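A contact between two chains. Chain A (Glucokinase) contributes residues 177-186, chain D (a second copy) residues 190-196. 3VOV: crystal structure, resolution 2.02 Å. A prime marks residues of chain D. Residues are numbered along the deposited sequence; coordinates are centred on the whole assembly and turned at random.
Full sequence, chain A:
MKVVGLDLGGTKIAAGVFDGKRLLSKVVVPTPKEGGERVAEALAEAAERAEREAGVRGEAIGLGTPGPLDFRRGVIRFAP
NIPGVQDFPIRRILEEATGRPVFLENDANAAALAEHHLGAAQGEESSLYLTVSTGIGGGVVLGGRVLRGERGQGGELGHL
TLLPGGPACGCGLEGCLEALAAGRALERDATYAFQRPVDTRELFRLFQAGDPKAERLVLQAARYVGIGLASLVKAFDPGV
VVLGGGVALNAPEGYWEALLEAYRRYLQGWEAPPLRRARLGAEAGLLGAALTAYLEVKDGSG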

ATOM      1  N   LEU A 177       3.248 -10.312  -6.809  1.00 17.27           N
ATOM      2  CA  LEU A 177       4.053 -11.200  -5.954  1.00 17.35           C
ATOM      3  C   LEU A 177       5.477 -11.434  -6.508  1.00 17.43           C
ATOM      4  O   LEU A 177       6.462 -11.318  -5.773  1.00 15.95           O
ATOM      5  N   GLU A 178       5.589 -11.778  -7.798  1.00 17.40           N
ATOM      6  CA  GLU A 178       6.953 -11.952  -8.383  1.00 18.39           C
ATOM      7  C   GLU A 178       7.838 -10.680  -8.239  1.00 18.98           C
ATOM      8  O   GLU A 178       9.014 -10.751  -7.821  1.00 18.60           O
ATOM      9  N   ALA A 179       7.253  -9.528  -8.559  1.00 18.70           N
ATOM     10  CA  ALA A 179       7.950  -8.228  -8.457  1.00 18.72           C
ATOM     11  C   ALA A 179       8.342  -7.871  -7.033  1.00 18.07           C
ATOM     12  O   ALA A 179       9.265  -7.057  -6.797  1.00 18.54           O
ATOM     13  N   LEU A 180       7.671  -8.477  -6.061  1.00 18.70           N
ATOM     14  CA  LEU A 180       8.028  -8.216  -4.656  1.00 18.35           C
ATOM     15  C   LEU A 180       9.002  -9.203  -4.020  1.00 19.09           C
ATOM     16  O   LEU A 180       9.739  -8.835  -3.098  1.00 20.04           O
ATOM     17  N   ALA A 181       8.953 -10.470  -4.435  1.00 18.12           N
ATOM     18  CA  ALA A 181       9.579 -11.528  -3.634  1.00 17.69           C
ATOM     19  C   ALA A 181      10.415 -12.588  -4.407  1.00 18.50           C
ATOM     20  O   ALA A 181      11.002 -13.467  -3.780  1.00 19.57           O
ATOM     21  N   ALA A 182      10.438 -12.540  -5.745  1.00 18.62           N
ATOM     22  CA  ALA A 182      11.294 -13.430  -6.544  1.00 18.37           C
ATOM     23  C   ALA A 182      12.774 -13.155  -6.223  1.00 19.82           C
ATOM     24  O   ALA A 182      13.116 -12.051  -5.775  1.00 17.74           O
ATOM     25  N   GLY A 183      13.634 -14.140  -6.518  1.00 19.56           N
ATOM     26  CA  GLY A 183      15.101 -13.998  -6.399  1.00 20.38           C
ATOM     27  C   GLY A 183      15.608 -12.743  -7.083  1.00 21.24           C
ATOM     28  O   GLY A 183      16.382 -11.992  -6.512  1.00 22.29           O
ATOM     29  N   ARG A 184      15.140 -12.499  -8.294  1.00 21.11           N
ATOM     30  CA  ARG A 184      15.574 -11.324  -9.028  1.00 20.98           C
ATOM     31  C   ARG A 184      15.072  -9.992  -8.414  1.00 21.34           C
ATOM     32  O   ARG A 184      15.747  -8.964  -8.543  1.00 21.24           O
ATOM     33  N   ALA A 185      13.931 -10.028  -7.710  1.00 19.40           N
ATOM     34  CA  ALA A 185      13.427  -8.858  -6.989  1.00 19.07           C
ATOM     35  C   ALA A 185      14.285  -8.602  -5.768  1.00 19.53           C
ATOM     36  O   ALA A 185      14.662  -7.453  -5.477  1.00 18.46           O
ATOM     37  N   LEU A 186      14.647  -9.690  -5.090  1.00 18.89           N
ATOM     38  CA  LEU A 186      15.529  -9.620  -3.951  1.00 20.75           C
ATOM     39  C   LEU A 186      16.859  -8.989  -4.338  1.00 21.39           C
ATOM     40  O   LEU A 186      17.357  -8.125  -3.614  1.00 21.73           O
TER
ATOM     41  N   ALA D 190      13.295  -0.052 -13.959  1.00 20.95           N
ATOM     42  CA  ALA D 190      13.310  -0.216 -15.419  1.00 21.61           C
ATOM     43  C   ALA D 190      14.173  -1.411 -15.788  1.00 22.63           C
ATOM     44  O   ALA D 190      13.821  -2.194 -16.675  1.00 22.87           O
ATOM     45  N   THR D 191      15.304  -1.543 -15.094  1.00 22.14           N
ATOM     46  CA  THR D 191      16.243  -2.585 -15.389  1.00 21.91           C
ATOM     47  C   THR D 191      15.607  -3.927 -14.992  1.00 22.56           C
ATOM     48  O   THR D 191      15.683  -4.897 -15.757  1.00 22.67           O
ATOM     49  N   TYR D 192      14.932  -3.956 -13.841  1.00 20.79           N
ATOM     50  CA  TYR D 192      14.213  -5.172 -13.429  1.00 21.16           C
ATOM     51  C   TYR D 192      13.143  -5.581 -14.437  1.00 21.44           C
ATOM     52  O   TYR D 192      13.122  -6.744 -14.890  1.00 22.43           O
ATOM     53  N   ALA D 193      12.253  -4.630 -14.779  1.00 21.68           N
ATOM     54  CA  ALA D 193      11.057  -4.927 -15.568  1.00 22.78           C
ATOM     55  C   ALA D 193      11.378  -5.224 -17.030  1.00 24.22           C
ATOM     56  O   ALA D 193      10.676  -6.015 -17.651  1.00 23.25           O
ATOM     57  N   PHE D 194      12.367  -4.511 -17.586  1.00 24.00           N
ATOM     58  CA  PHE D 194      12.800  -4.727 -18.969  1.00 25.62           C
ATOM     59  C   PHE D 194      13.782  -5.900 -19.152  1.00 26.45           C
ATOM     60  O   PHE D 194      14.044  -6.309 -20.294  1.00 26.68           O
ATOM     61  N   GLN D 195      14.313  -6.394 -18.028  1.00 27.34           N
ATOM     62  CA  GLN D 195      15.250  -7.515 -17.958  1.00 29.38           C
ATOM     63  C   GLN D 195      16.523  -7.268 -18.748  1.00 30.25           C
ATOM     64  O   GLN D 195      17.076  -8.197 -19.357  1.00 30.39           O
ATOM     65  N   ARG D 196      16.966  -6.009 -18.745  1.00 29.60           N
ATOM     66  CA  ARG D 196      18.237  -5.615 -19.330  1.00 29.33           C
ATOM     67  C   ARG D 196      18.599  -4.259 -18.714  1.00 29.42           C
ATOM     68  O   ARG D 196      17.730  -3.584 -18.177  1.00 28.74           O
TER

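Two residues account for most of the 302 Å² buried between the stretches: Tyr192′ with 136 Å² and Arg184 with 96 Å². The CA-to-CB bond of Tyr192′ points sideways, but with chi1 at 178° (t) and chi2 at 74° the ring carries its hydroxyl to chain A, where it fits as a knob among Glu178, Ala179, Arg184 and Ala185. Two alanines make apolar contact with the ring: Ala179 CB lies 4.3 Å from Tyr192′ CE2, and Ala185 CB 4.4 Å from Tyr192′ CE1. At the tip, water 1 joins the chains, 2.7 Å from Tyr192′ OH and 2.7 Å from Glu178 OE2, to which it donates; Glu178 (chi1 t, chi2 t) starts sideways and its end comes nearer.

The CA-to-CB bond of Arg184 points toward chain D, with chi1 m, chi2 t and chi3 p. Arg184 NH1 donates to Tyr192′ O at 2.8 Å, with an N-H...acceptor angle of 157°. Two waters extend it: water 2 accepts from Arg184 NH2 (2.8 Å) and donates to Tyr192′ O (3.0 Å), while water 3 accepts from Arg184 NH1 (3.0 Å) and donates to Thr191′ O (3.2 Å). Tyr192′ CE1 and Gln195′ OE1 lie over opposite faces of the guanidinium; Gln195′ (chi1 m, chi2 t) approaches closest through CG, 3.8 Å from Arg184 NH1.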

ATOM      1  CB  LEU A 177       3.334 -12.556  -5.810  1.00 16.82           C
ATOM      2  CG  LEU A 177       4.014 -13.618  -4.954  1.00 16.18           C
ATOM      3  CD1 LEU A 177       4.486 -13.092  -3.609  1.00 15.42           C
ATOM      4  CD2 LEU A 177       2.994 -14.801  -4.724  1.00 18.16           C
ATOM      5  CB  GLU A 178       6.864 -12.402  -9.837  1.00 17.81           C
ATOM      6  CG  GLU A 178       8.182 -12.301 -10.643  1.00 18.45           C
ATOM      7  CD  GLU A 178       8.083 -12.966 -12.018  1.00 19.07           C
ATOM      8  OE1 GLU A 178       8.055 -14.223 -12.092  1.00 21.82           O
ATOM      9  OE2 GLU A 178       8.065 -12.249 -13.024  1.00 20.42           O
ATOM     10  CB  ALA A 179       7.079  -7.099  -9.056  1.00 16.95           C
ATOM     11  CB  LEU A 180       6.763  -8.193  -3.776  1.00 18.03           C
ATOM     12  CG  LEU A 180       5.696  -7.153  -4.082  1.00 16.55           C
ATOM     13  CD1 LEU A 180       4.353  -7.551  -3.443  1.00 16.81           C
ATOM     14  CD2 LEU A 180       6.211  -5.767  -3.609  1.00 16.72           C
ATOM     15  CB  ALA A 181       8.482 -12.223  -2.748  1.00 17.41           C
ATOM     16  CB  ALA A 182      11.077 -13.163  -8.010  1.00 18.13           C
ATOM     17  CB  ARG A 184      15.115 -11.434 -10.461  1.00 20.89           C
ATOM     18  CG  ARG A 184      15.964 -12.310 -11.323  1.00 22.22           C
ATOM     19  CD  ARG A 184      15.619 -12.153 -12.829  1.00 22.06           C
ATOM     20  NE  ARG A 184      15.734 -10.781 -13.359  1.00 24.67           N
ATOM     21  CZ  ARG A 184      14.711 -10.046 -13.805  1.00 25.62           C
ATOM     22  NH1 ARG A 184      14.903  -8.800 -14.257  1.00 22.96           N
ATOM     23  NH2 ARG A 184      13.481 -10.540 -13.800  1.00 22.98           N
ATOM     24  CB  ALA A 185      11.954  -9.050  -6.610  1.00 17.55           C
ATOM     25  CB  LEU A 186      15.745 -11.042  -3.367  1.00 19.77           C
ATOM     26  CG  LEU A 186      14.616 -11.676  -2.550  1.00 21.86           C
ATOM     27  CD1 LEU A 186      15.010 -13.097  -2.105  1.00 21.30           C
ATOM     28  CD2 LEU A 186      14.178 -10.843  -1.332  1.00 18.08           C
TER
ATOM     29  CB  ALA D 190      13.810   1.059 -16.102  1.00 20.40           C
ATOM     30  CB  THR D 191      17.583  -2.312 -14.650  1.00 22.38           C
ATOM     31  OG1 THR D 191      18.217  -1.142 -15.248  1.00 21.77           O
ATOM     32  CG2 THR D 191      18.527  -3.521 -14.711  1.00 21.29           C
ATOM     33  CB  TYR D 192      13.585  -5.004 -12.041  1.00 20.00           C
ATOM     34  CG  TYR D 192      12.802  -6.253 -11.636  1.00 21.86           C
ATOM     35  CD1 TYR D 192      13.461  -7.426 -11.258  1.00 19.28           C
ATOM     36  CD2 TYR D 192      11.398  -6.263 -11.691  1.00 21.88           C
ATOM     37  CE1 TYR D 192      12.738  -8.603 -10.918  1.00 19.41           C
ATOM     38  CE2 TYR D 192      10.672  -7.404 -11.345  1.00 18.58           C
ATOM     39  CZ  TYR D 192      11.334  -8.563 -10.970  1.00 21.16           C
ATOM     40  OH  TYR D 192      10.577  -9.673 -10.630  1.00 20.06           O
ATOM     41  CB  ALA D 193      10.025  -3.770 -15.496  1.00 22.54           C
ATOM     42  CB  PHE D 194      13.350  -3.433 -19.581  1.00 25.31           C
ATOM     43  CG  PHE D 194      12.272  -2.446 -19.948  1.00 24.08           C
ATOM     44  CD1 PHE D 194      11.565  -2.584 -21.115  1.00 23.89           C
ATOM     45  CD2 PHE D 194      11.935  -1.406 -19.077  1.00 26.74           C
ATOM     46  CE1 PHE D 194      10.523  -1.688 -21.425  1.00 26.05           C
ATOM     47  CE2 PHE D 194      10.934  -0.488 -19.376  1.00 23.68           C
ATOM     48  CZ  PHE D 194      10.215  -0.623 -20.538  1.00 22.85           C
ATOM     49  CB  GLN D 195      14.582  -8.832 -18.394  1.00 30.01           C
ATOM     50  CG  GLN D 195      13.268  -9.070 -17.655  1.00 31.15           C
ATOM     51  CD  GLN D 195      12.572 -10.339 -18.111  1.00 38.15           C
ATOM     52  OE1 GLN D 195      13.129 -11.421 -17.997  1.00 40.58           O
ATOM     53  NE2 GLN D 195      11.346 -10.211 -18.596  1.00 40.07           N
ATOM     54  CB  ARG D 196      18.100  -5.495 -20.840  1.00 29.96           C
ATOM     55  CG  ARG D 196      17.102  -4.457 -21.312  1.00 29.30           C
ATOM     56  CD  ARG D 196      17.051  -4.358 -22.826  1.00 30.32           C
ATOM     57  NE  ARG D 196      16.057  -3.379 -23.269  1.00 30.62           N
ATOM     58  CZ  ARG D 196      16.331  -2.095 -23.512  1.00 33.47           C
ATOM     59  NH1 ARG D 196      17.583  -1.639 -23.375  1.00 32.13           N
ATOM     60  NH2 ARG D 196      15.358  -1.276 -23.913  1.00 29.69           N
TER
HETATM   61  O   HOH W   1       9.237  -9.786 -13.005  1.00 19.22           O
HETATM   62  O   HOH W   2      11.310  -9.073 -14.755  1.00 22.53           O
HETATM   63  O   HOH W   3      17.483  -7.250 -14.553  1.00 33.26           O